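Local coordinates for acyl-CoA dehydrogenase domain protein Tcur3483 (Thermomonospora curvata, PDB 6WY9), which binds an FAD-type flavin cofactor and, as in other members of the acyl-CoA dehydrogenase family, probably oxidises a CH-CH group of its substrate, at residues G173-S179 against V228-Y233; D98-R102 against L268-R274; W79-G84 against L132-L136. All coordinates share one frame; numbering follows the deposited sequence.

Contact 1. Residues G173-S179 against V228-Y233. With FDA (dihydroflavine-adenine dinucleotide), chain C.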
loop_
_atom_site.group_PDB
_atom_site.type_symbol
_atom_site.label_atom_id
_atom_site.label_comp_id
_atom_site.label_asym_id
_atom_site.label_seq_id
_atom_site.Cartn_x
_atom_site.Cartn_y
_atom_site.Cartn_z
ATOM N N GLY A 173 -3.192 41.177 -12.610
ATOM C CA GLY A 173 -3.579 39.785 -12.455
ATOM C C GLY A 173 -3.850 39.513 -10.991
ATOM O O GLY A 173 -4.114 40.433 -10.214
ATOM N N SER A 174 -3.742 38.243 -10.633
ATOM C CA SER A 174 -3.937 37.821 -9.253
ATOM C C SER A 174 -3.213 36.500 -9.045
ATOM O O SER A 174 -2.911 35.788 -10.003
ATOM C CB SER A 174 -5.417 37.651 -8.941
ATOM O OG SER A 174 -5.826 36.444 -9.543
ATOM N N LYS A 175 -2.956 36.170 -7.771
ATOM C CA LYS A 175 -2.365 34.898 -7.385
ATOM C C LYS A 175 -3.166 34.324 -6.215
ATOM O O LYS A 175 -3.924 35.029 -5.553
ATOM C CB LYS A 175 -0.880 35.040 -6.988
ATOM C CG LYS A 175 0.025 35.628 -8.099
ATOM C CD LYS A 175 0.344 34.590 -9.195
ATOM C CE LYS A 175 1.103 35.249 -10.374
ATOM N NZ LYS A 175 1.616 34.226 -11.372
ATOM N N ILE A 176 -2.985 33.047 -5.948
ATOM C CA ILE A 176 -3.787 32.394 -4.925
ATOM C C ILE A 176 -2.870 31.520 -4.085
ATOM O O ILE A 176 -1.876 30.970 -4.572
ATOM C CB ILE A 176 -4.970 31.590 -5.559
ATOM C CG1 ILE A 176 -5.846 30.941 -4.469
ATOM C CG2 ILE A 176 -4.431 30.527 -6.503
ATOM C CD1 ILE A 176 -7.327 30.735 -4.856
ATOM N N PHE A 177 -3.187 31.409 -2.796
ATOM C CA PHE A 177 -2.346 30.677 -1.845
ATOM C C PHE A 177 -0.951 31.314 -1.704
ATOM O O PHE A 177 0.061 30.622 -1.511
ATOM C CB PHE A 177 -2.212 29.174 -2.190
ATOM C CG PHE A 177 -3.510 28.500 -2.503
ATOM C CD1 PHE A 177 -4.504 28.388 -1.543
ATOM C CD2 PHE A 177 -3.753 27.991 -3.780
ATOM C CE1 PHE A 177 -5.748 27.795 -1.859
ATOM C CE2 PHE A 177 -4.987 27.370 -4.100
ATOM C CZ PHE A 177 -5.982 27.278 -3.128
ATOM N N THR A 178 -0.898 32.638 -1.732
ATOM C CA THR A 178 0.355 33.375 -1.549
ATOM C C THR A 178 0.675 33.416 -0.063
ATOM O O THR A 178 0.372 34.398 0.612
ATOM C CB THR A 178 0.228 34.798 -2.092
ATOM O OG1 THR A 178 -0.422 34.795 -3.377
ATOM C CG2 THR A 178 1.598 35.431 -2.218
ATOM N N SER A 179 1.357 32.379 0.443
ATOM C CA SER A 179 1.669 32.322 1.870
ATOM C C SER A 179 2.551 33.483 2.273
ATOM O O SER A 179 3.561 33.765 1.617
ATOM C CB SER A 179 2.400 31.032 2.271
ATOM O OG SER A 179 1.794 29.916 1.698
ATOM N N VAL A 228 -3.286 31.546 4.623
ATOM C CA VAL A 228 -2.543 32.045 3.464
ATOM C C VAL A 228 -3.424 33.122 2.825
ATOM O O VAL A 228 -4.327 33.635 3.490
ATOM C CB VAL A 228 -2.141 30.893 2.518
ATOM C CG1 VAL A 228 -1.198 29.904 3.266
ATOM C CG2 VAL A 228 -3.372 30.145 1.998
ATOM N N THR A 229 -3.180 33.511 1.568
ATOM C CA THR A 229 -3.910 34.638 0.987
ATOM C C THR A 229 -4.180 34.402 -0.489
ATOM O O THR A 229 -3.614 33.507 -1.125
ATOM C CB THR A 229 -3.148 35.976 1.116
ATOM O OG1 THR A 229 -2.020 35.967 0.224
ATOM C CG2 THR A 229 -2.648 36.191 2.548
ATOM N N ALA A 230 -5.086 35.206 -1.020
ATOM C CA ALA A 230 -5.090 35.543 -2.432
ATOM C C ALA A 230 -4.483 36.940 -2.529
ATOM O O ALA A 230 -4.656 37.753 -1.625
ATOM C CB ALA A 230 -6.510 35.518 -3.021
ATOM N N THR A 231 -3.728 37.205 -3.587
ATOM C CA THR A 231 -3.193 38.537 -3.784
ATOM C C THR A 231 -3.676 39.048 -5.126
ATOM O O THR A 231 -3.937 38.260 -6.043
ATOM C CB THR A 231 -1.651 38.562 -3.689
ATOM O OG1 THR A 231 -1.079 37.540 -4.528
ATOM C CG2 THR A 231 -1.201 38.348 -2.209
ATOM N N TYR A 232 -3.848 40.365 -5.206
ATOM C CA TYR A 232 -4.414 41.045 -6.367
ATOM C C TYR A 232 -3.494 42.176 -6.799
ATOM O O TYR A 232 -2.952 42.893 -5.953
ATOM C CB TYR A 232 -5.831 41.604 -6.063
ATOM C CG TYR A 232 -6.740 40.508 -5.562
ATOM C CD1 TYR A 232 -7.410 39.679 -6.454
ATOM C CD2 TYR A 232 -6.884 40.261 -4.199
ATOM C CE1 TYR A 232 -8.212 38.648 -6.006
ATOM C CE2 TYR A 232 -7.701 39.220 -3.737
ATOM C CZ TYR A 232 -8.357 38.423 -4.648
ATOM O OH TYR A 232 -9.165 37.386 -4.227
ATOM N N TYR A 233 -3.341 42.336 -8.125
ATOM C CA TYR A 233 -2.450 43.329 -8.736
ATOM C C TYR A 233 -3.252 44.055 -9.803
ATOM O O TYR A 233 -3.568 43.483 -10.856
ATOM C CB TYR A 233 -1.192 42.680 -9.329
ATOM C CG TYR A 233 -0.579 41.690 -8.362
ATOM C CD1 TYR A 233 -1.074 40.403 -8.265
ATOM C CD2 TYR A 233 0.465 42.065 -7.518
ATOM C CE1 TYR A 233 -0.525 39.480 -7.347
ATOM C CE2 TYR A 233 0.999 41.193 -6.625
ATOM C CZ TYR A 233 0.505 39.895 -6.535
ATOM O OH TYR A 233 1.023 39.029 -5.628
HETATM P PA FDA C . -4.363 21.549 -9.418
HETATM O O1A FDA C . -5.825 21.767 -9.643
HETATM O O2A FDA C . -3.354 21.993 -10.490
HETATM O O5B FDA C . -4.099 19.878 -9.332
HETATM C C5B FDA C . -4.918 19.371 -8.312
HETATM C C4B FDA C . -4.589 17.872 -8.189
HETATM O O4B FDA C . -4.724 17.314 -9.582
HETATM C C3B FDA C . -3.115 17.600 -7.881
HETATM O O3B FDA C . -2.864 17.539 -6.525
HETATM C C2B FDA C . -2.942 16.205 -8.456
HETATM O O2B FDA C . -3.620 15.148 -7.677
HETATM C C1B FDA C . -3.725 16.267 -9.804
HETATM N N9A FDA C . -2.902 16.558 -10.976
HETATM C C8A FDA C . -2.519 17.809 -11.499
HETATM N N7A FDA C . -1.820 17.695 -12.622
HETATM C C5A FDA C . -1.731 16.339 -12.850
HETATM C C6A FDA C . -1.088 15.615 -13.866
HETATM N N6A FDA C . -0.422 16.231 -14.862
HETATM N N1A FDA C . -1.130 14.265 -13.874
HETATM C C2A FDA C . -1.818 13.711 -12.832
HETATM N N3A FDA C . -2.474 14.268 -11.785
HETATM C C4A FDA C . -2.413 15.608 -11.840
HETATM N N1 FDA C . 1.667 28.801 -4.284
HETATM C C2 FDA C . 2.388 29.994 -4.495
HETATM O O2 FDA C . 2.463 30.490 -5.641
HETATM N N3 FDA C . 2.991 30.553 -3.373
HETATM C C4 FDA C . 2.914 30.016 -2.067
HETATM O O4 FDA C . 3.461 30.598 -1.139
HETATM C C4X FDA C . 2.155 28.800 -1.944
HETATM N N5 FDA C . 2.028 28.207 -0.687
HETATM C C5X FDA C . 0.957 27.381 -0.470
HETATM C C6 FDA C . 0.533 27.103 0.777
HETATM C C7 FDA C . -0.595 26.264 0.955
HETATM C C7M FDA C . -1.014 26.001 2.284
HETATM C C8 FDA C . -1.246 25.709 -0.084
HETATM C C8M FDA C . -2.415 24.825 0.099
HETATM C C9 FDA C . -0.794 25.965 -1.367
HETATM C C9A FDA C . 0.295 26.810 -1.552
HETATM N N10 FDA C . 0.773 27.081 -2.846
HETATM C C10 FDA C . 1.546 28.235 -3.006
HETATM C "C1'" FDA C . 0.003 26.570 -4.015
HETATM C "C2'" FDA C . 0.573 25.224 -4.544
HETATM O "O2'" FDA C . 1.743 25.420 -5.181
HETATM C "C3'" FDA C . -0.579 24.680 -5.505
HETATM O "O3'" FDA C . -1.710 24.278 -4.758
HETATM C "C4'" FDA C . -0.058 23.554 -6.385
HETATM O "O4'" FDA C . 0.831 24.115 -7.288
HETATM C "C5'" FDA C . -1.272 22.834 -7.030
HETATM O "O5'" FDA C . -1.931 23.759 -7.843
HETATM P P FDA C . -3.549 23.600 -7.640
HETATM O O1P FDA C . -3.768 23.795 -6.218
HETATM O O2P FDA C . -4.209 24.523 -8.653
HETATM O O3P FDA C . -3.980 22.029 -7.955
#

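Contact 2. Residues D98-R102 against L268-R274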
loop_
_atom_site.group_PDB
_atom_site.type_symbol
_atom_site.label_atom_id
_atom_site.label_comp_id
_atom_site.label_asym_id
_atom_site.label_seq_id
_atom_site.Cartn_x
_atom_site.Cartn_y
_atom_site.Cartn_z
ATOM N N ASP A 98 16.401 22.041 12.708
ATOM C CA ASP A 98 15.699 21.119 13.601
ATOM C C ASP A 98 15.363 21.800 14.919
ATOM O O ASP A 98 14.268 21.607 15.472
ATOM C CB ASP A 98 16.517 19.853 13.826
ATOM C CG ASP A 98 15.711 18.774 14.549
ATOM O OD1 ASP A 98 16.044 18.485 15.718
ATOM O OD2 ASP A 98 14.723 18.242 13.967
ATOM N N GLU A 99 16.256 22.657 15.399
ATOM C CA GLU A 99 16.036 23.254 16.708
ATOM C C GLU A 99 14.993 24.365 16.657
ATOM O O GLU A 99 14.218 24.507 17.608
ATOM C CB GLU A 99 17.370 23.753 17.287
ATOM C CG GLU A 99 18.280 22.586 17.771
ATOM C CD GLU A 99 17.683 21.815 18.948
ATOM O OE1 GLU A 99 17.116 22.455 19.857
ATOM O OE2 GLU A 99 17.745 20.562 18.955
ATOM N N VAL A 100 14.911 25.120 15.553
ATOM C CA VAL A 100 13.858 26.134 15.437
ATOM C C VAL A 100 12.478 25.474 15.437
ATOM O O VAL A 100 11.558 25.917 16.133
ATOM C CB VAL A 100 14.070 27.028 14.191
ATOM C CG1 VAL A 100 15.456 27.610 14.181
ATOM C CG2 VAL A 100 13.812 26.286 12.878
ATOM N N GLN A 101 12.326 24.391 14.676
ATOM C CA GLN A 101 11.060 23.662 14.689
ATOM C C GLN A 101 10.749 23.132 16.072
ATOM O O GLN A 101 9.612 23.231 16.552
ATOM C CB GLN A 101 11.108 22.513 13.696
ATOM C CG GLN A 101 11.068 23.035 12.311
ATOM C CD GLN A 101 11.275 21.974 11.293
ATOM O OE1 GLN A 101 12.405 21.555 11.044
ATOM N NE2 GLN A 101 10.187 21.537 10.671
ATOM N N ARG A 102 11.750 22.541 16.722
ATOM C CA ARG A 102 11.514 21.977 18.038
ATOM C C ARG A 102 10.992 23.044 18.991
ATOM O O ARG A 102 10.073 22.789 19.782
ATOM C CB ARG A 102 12.807 21.338 18.568
ATOM C CG ARG A 102 12.614 20.568 19.867
ATOM C CD ARG A 102 13.939 20.130 20.503
ATOM N NE ARG A 102 13.774 19.944 21.946
ATOM C CZ ARG A 102 13.603 20.951 22.802
ATOM N NH1 ARG A 102 13.460 20.704 24.097
ATOM N NH2 ARG A 102 13.572 22.216 22.354
ATOM N N LEU A 268 11.340 19.483 7.551
ATOM C CA LEU A 268 10.019 18.983 7.951
ATOM C C LEU A 268 10.099 17.530 8.370
ATOM O O LEU A 268 9.491 17.122 9.367
ATOM C CB LEU A 268 9.002 19.100 6.821
ATOM C CG LEU A 268 8.780 20.472 6.195
ATOM C CD1 LEU A 268 7.606 20.461 5.201
ATOM C CD2 LEU A 268 8.600 21.551 7.267
ATOM N N GLY A 269 10.785 16.716 7.567
ATOM C CA GLY A 269 11.026 15.341 7.959
ATOM C C GLY A 269 11.750 15.249 9.290
ATOM O O GLY A 269 11.449 14.382 10.108
ATOM N N GLY A 270 12.710 16.145 9.522
ATOM C CA GLY A 270 13.371 16.186 10.813
ATOM C C GLY A 270 12.373 16.305 11.950
ATOM O O GLY A 270 12.483 15.617 12.968
ATOM N N ARG A 271 11.350 17.139 11.760
ATOM C CA ARG A 271 10.334 17.320 12.788
ATOM C C ARG A 271 9.524 16.039 13.023
ATOM O O ARG A 271 9.199 15.697 14.167
ATOM C CB ARG A 271 9.414 18.475 12.392
ATOM C CG ARG A 271 8.379 18.724 13.448
ATOM C CD ARG A 271 7.743 20.088 13.372
ATOM N NE ARG A 271 6.808 20.197 14.481
ATOM C CZ ARG A 271 5.772 21.017 14.531
ATOM N NH1 ARG A 271 5.526 21.841 13.525
ATOM N NH2 ARG A 271 4.988 21.008 15.599
ATOM N N MET A 272 9.170 15.324 11.960
ATOM C CA MET A 272 8.440 14.068 12.152
ATOM C C MET A 272 9.290 12.998 12.843
ATOM O O MET A 272 8.755 12.127 13.561
ATOM C CB MET A 272 7.934 13.522 10.804
ATOM C CG MET A 272 6.916 14.443 10.135
ATOM S SD MET A 272 5.541 14.854 11.217
ATOM C CE MET A 272 4.969 13.243 11.818
ATOM N N ILE A 273 10.595 13.011 12.618
ATOM C CA ILE A 273 11.467 12.085 13.345
ATOM C C ILE A 273 11.412 12.377 14.842
ATOM O O ILE A 273 11.263 11.465 15.677
ATOM C CB ILE A 273 12.905 12.172 12.797
ATOM C CG1 ILE A 273 12.973 11.541 11.401
ATOM C CG2 ILE A 273 13.907 11.459 13.743
ATOM C CD1 ILE A 273 14.321 11.760 10.673
ATOM N N ARG A 274 11.506 13.660 15.208
ATOM C CA ARG A 274 11.410 14.035 16.625
ATOM C C ARG A 274 10.072 13.608 17.246
ATOM O O ARG A 274 10.024 13.141 18.397
ATOM C CB ARG A 274 11.607 15.550 16.796
ATOM C CG ARG A 274 12.981 16.068 16.401
ATOM C CD ARG A 274 14.101 15.279 17.068
ATOM N NE ARG A 274 15.368 16.009 17.155
ATOM C CZ ARG A 274 15.702 16.827 18.155
ATOM N NH1 ARG A 274 14.866 17.049 19.163
ATOM N NH2 ARG A 274 16.878 17.431 18.145
#

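Contact 3. Residues W79-G84 against L132-L136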
loop_
_atom_site.group_PDB
_atom_site.type_symbol
_atom_site.label_atom_id
_atom_site.label_comp_id
_atom_site.label_asym_id
_atom_site.label_seq_id
_atom_site.Cartn_x
_atom_site.Cartn_y
_atom_site.Cartn_z
ATOM N N TRP A 79 24.564 31.052 4.768
ATOM C CA TRP A 79 24.894 31.808 3.570
ATOM C C TRP A 79 26.409 31.868 3.366
ATOM O O TRP A 79 27.179 31.838 4.331
ATOM C CB TRP A 79 24.352 33.225 3.671
ATOM C CG TRP A 79 22.918 33.390 3.284
ATOM C CD1 TRP A 79 21.968 32.415 3.187
ATOM C CD2 TRP A 79 22.276 34.620 2.923
ATOM N NE1 TRP A 79 20.767 32.965 2.788
ATOM C CE2 TRP A 79 20.930 34.316 2.623
ATOM C CE3 TRP A 79 22.709 35.950 2.824
ATOM C CZ2 TRP A 79 20.010 35.294 2.239
ATOM C CZ3 TRP A 79 21.797 36.919 2.438
ATOM C CH2 TRP A 79 20.460 36.583 2.156
ATOM N N PRO A 80 26.865 31.989 2.126
ATOM C CA PRO A 80 28.300 32.206 1.899
ATOM C C PRO A 80 28.757 33.482 2.589
ATOM O O PRO A 80 28.031 34.477 2.630
ATOM C CB PRO A 80 28.407 32.320 0.373
ATOM C CG PRO A 80 27.031 32.734 -0.082
ATOM C CD PRO A 80 26.075 32.087 0.884
ATOM N N LYS A 81 29.979 33.465 3.130
ATOM C CA LYS A 81 30.464 34.694 3.753
ATOM C C LYS A 81 30.687 35.810 2.733
ATOM O O LYS A 81 30.732 36.983 3.114
ATOM C CB LYS A 81 31.736 34.424 4.551
ATOM C CG LYS A 81 32.079 35.556 5.505
ATOM C CD LYS A 81 32.649 35.041 6.811
ATOM C CE LYS A 81 33.524 36.108 7.452
ATOM N NZ LYS A 81 34.310 35.570 8.589
ATOM N N GLU A 82 30.811 35.475 1.448
ATOM C CA GLU A 82 30.848 36.500 0.405
ATOM C C GLU A 82 29.629 37.408 0.481
ATOM O O GLU A 82 29.719 38.610 0.207
ATOM C CB GLU A 82 30.926 35.842 -0.979
ATOM C CG GLU A 82 32.026 34.777 -1.138
ATOM C CD GLU A 82 31.795 33.518 -0.283
ATOM O OE1 GLU A 82 31.699 33.631 0.961
ATOM O OE2 GLU A 82 31.701 32.410 -0.855
ATOM N N TYR A 83 28.481 36.857 0.861
ATOM C CA TYR A 83 27.260 37.638 0.937
ATOM C C TYR A 83 26.871 37.937 2.374
ATOM O O TYR A 83 25.701 38.210 2.656
ATOM C CB TYR A 83 26.136 36.919 0.201
ATOM C CG TYR A 83 26.356 36.775 -1.290
ATOM C CD1 TYR A 83 26.084 37.815 -2.156
ATOM C CD2 TYR A 83 26.789 35.575 -1.829
ATOM C CE1 TYR A 83 26.251 37.664 -3.527
ATOM C CE2 TYR A 83 26.959 35.416 -3.172
ATOM C CZ TYR A 83 26.690 36.454 -4.020
ATOM O OH TYR A 83 26.871 36.260 -5.362
ATOM N N GLY A 84 27.838 37.882 3.288
ATOM C CA GLY A 84 27.634 38.249 4.672
ATOM C C GLY A 84 27.233 37.127 5.589
ATOM O O GLY A 84 26.912 37.393 6.753
ATOM N N LEU A 132 19.645 41.641 -0.271
ATOM C CA LEU A 132 20.289 40.625 0.557
ATOM C C LEU A 132 20.604 41.126 1.958
ATOM O O LEU A 132 20.355 40.376 2.917
ATOM C CB LEU A 132 21.552 40.096 -0.128
ATOM C CG LEU A 132 21.278 39.287 -1.395
ATOM C CD1 LEU A 132 22.551 38.570 -1.804
ATOM C CD2 LEU A 132 20.158 38.297 -1.167
ATOM N N PRO A 133 21.090 42.354 2.161
ATOM C CA PRO A 133 21.409 42.766 3.541
ATOM C C PRO A 133 20.182 42.776 4.441
ATOM O O PRO A 133 20.257 42.334 5.598
ATOM C CB PRO A 133 22.020 44.169 3.362
ATOM C CG PRO A 133 22.405 44.250 1.901
ATOM C CD PRO A 133 21.354 43.437 1.189
ATOM N N GLY A 134 19.046 43.254 3.933
ATOM C CA GLY A 134 17.837 43.296 4.732
ATOM C C GLY A 134 17.263 41.922 4.962
ATOM O O GLY A 134 16.655 41.663 6.006
ATOM N N ILE A 135 17.454 41.014 4.007
ATOM C CA ILE A 135 17.116 39.620 4.277
ATOM C C ILE A 135 17.972 39.103 5.428
ATOM O O ILE A 135 17.465 38.573 6.424
ATOM C CB ILE A 135 17.300 38.763 3.014
ATOM C CG1 ILE A 135 16.246 39.131 1.962
ATOM C CG2 ILE A 135 17.286 37.275 3.405
ATOM C CD1 ILE A 135 16.207 38.206 0.754
ATOM N N LEU A 136 19.287 39.275 5.303
ATOM C CA LEU A 136 20.226 38.867 6.336
ATOM C C LEU A 136 19.838 39.424 7.698
ATOM O O LEU A 136 19.814 38.693 8.695
ATOM C CB LEU A 136 21.632 39.318 5.940
ATOM C CG LEU A 136 22.809 38.873 6.800
ATOM C CD1 LEU A 136 22.959 37.338 6.828
ATOM C CD2 LEU A 136 24.090 39.564 6.310
#

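Contact 1. Residues G173-S179 against V228-Y233
G173 and K175 pair in antiparallel, hydrogen-bonded register with Y233 and T231, the strand axes 4.6 Å apart at 172°. This ladder joins strands 168-176 and 227-239, the two inner strands of the four-stranded antiparallel sheet in the middle, beta domain of the acyl-CoA dehydrogenase fold. Y233 turns its ring edge to the backbone, in plane with G173 C and S174 CA, and meets K175 CG obliquely. K175, its chain bent at chi2 (-76°), sends its ammonium group off to E148 and to the carbonyls of A190 and Y146. Past K175 a chain of hydroxyls takes over: T178 OG1 bonds T231 OG1 at 3.0 Å, and T231 OG1 also bonds Y233 OH at 2.8 Å. T229 OG1 sits between backbone N and carbonyl carbon (chi1 71°), which turns it onto T178 O, 2.9 Å away. A valine in place of T229 would probably leave that carbonyl without this donor and the turn centred on T178 less firmly held. The turn delivers F177 and S179 to the flavin: F177 CB lies against the isoalloxazine, V228 CG2 touches the ring edge of F177, and S179 N donates to FDA O4 at 3.2 Å.

Contact 2. Residues D98-R102 against L268-R274
D98 and R274 carry the electrostatic part of this contact. R274 NH2 lies 2.8 Å from D98 OD1 in a salt bridge, but the carboxylate oxygen stands over one face of the guanidinium, the two planes 53° apart, and does not meet it edge-on. R274 already heads for helix 90-103, and a bend at chi2 (-51°) lays its guanidinium beside D98. The same NH2 makes a weaker bridge to E99 OE2 at 3.3 Å. R33 and R37 of helix 26-41 share these acids: R33 bridges both, R37 bridges E99, so the negative pair probably offsets a cluster of arginines. R102, extended from CG to NE, brings its CD to 3.5 Å from R274 NH1; its own charge lies near R37 and R274.

Packing makes up the rest of the contact. Q101 reaches out extended beyond CG, its amide end lying against L268 and R271 CB. G270 faces D98, and a CB there would be tight against D98 OD2. As a separate polar tie, R271 hydrogen-bonds Q369 through its guanidinium.

Crossing at -59° with axes 9.3 Å apart, the two helices join the N-terminal and C-terminal helical domains of the acyl-CoA dehydrogenase fold.

Contact 3. Residues W79-G84 against L132-L136
W79 inserts the six-membered end of its indole among three aliphatic residues of helix 125-136. Its CH2 lies 3.5 Å from I135 CG2, and the same atom is 3.8 Å from L132 CD2, while CE3 comes within 4.2 Å of L136 CD1. All three methyls approach obliquely. One broad ring reaches three side chains spaced over about one turn of the helix; its polar NE1 is satisfied by V112 O. After W79 the chain turns away through a short 3-10 segment at 81-82 and returns at Y83. There CD1 of the Y83 ring meets L132 CD1 obliquely at 3.6 Å, so the two branches of this leucine serve different aromatics, and Y83 OH makes a weak hydrogen bond to K128. G84 follows with its carbonyl O 3.6 Å from L136 CD2. At a phi of 92° a CB would press on the carbonyl of Y83, and it would also clash with L136 CD2. L136 gets there with CG anti to its backbone N (chi1 -174°), which swings the isobutyl group toward the loop. This part of the loop between helices 62-71 and 90-103 thus packs, through W79, Y83 and G84, against the last turn or so of helix 125-136, with M120 of helix 109-122 touching Y83 and L132 and T111 touching I135.

Contact 1 is largely buried and belongs to the middle beta domain, where backbone ladders and hydroxyl bonds prevail and the cofactor is touched directly. Contact 2 lies at the surface on the opposite side of the chain's centre, about 29 Å away between centres, and relies on charged side chains to join the N-terminal and C-terminal domains. Contact 3, partly buried, stays within the N-terminal domain and is essentially apolar between its segments. No helix or strand is common to any two of them, and none touches another; nearest atoms stay about 12 to 13 Å apart. Along the chain, contacts 2 and 3 interleave, whereas contact 3 closes before contact 1 opens.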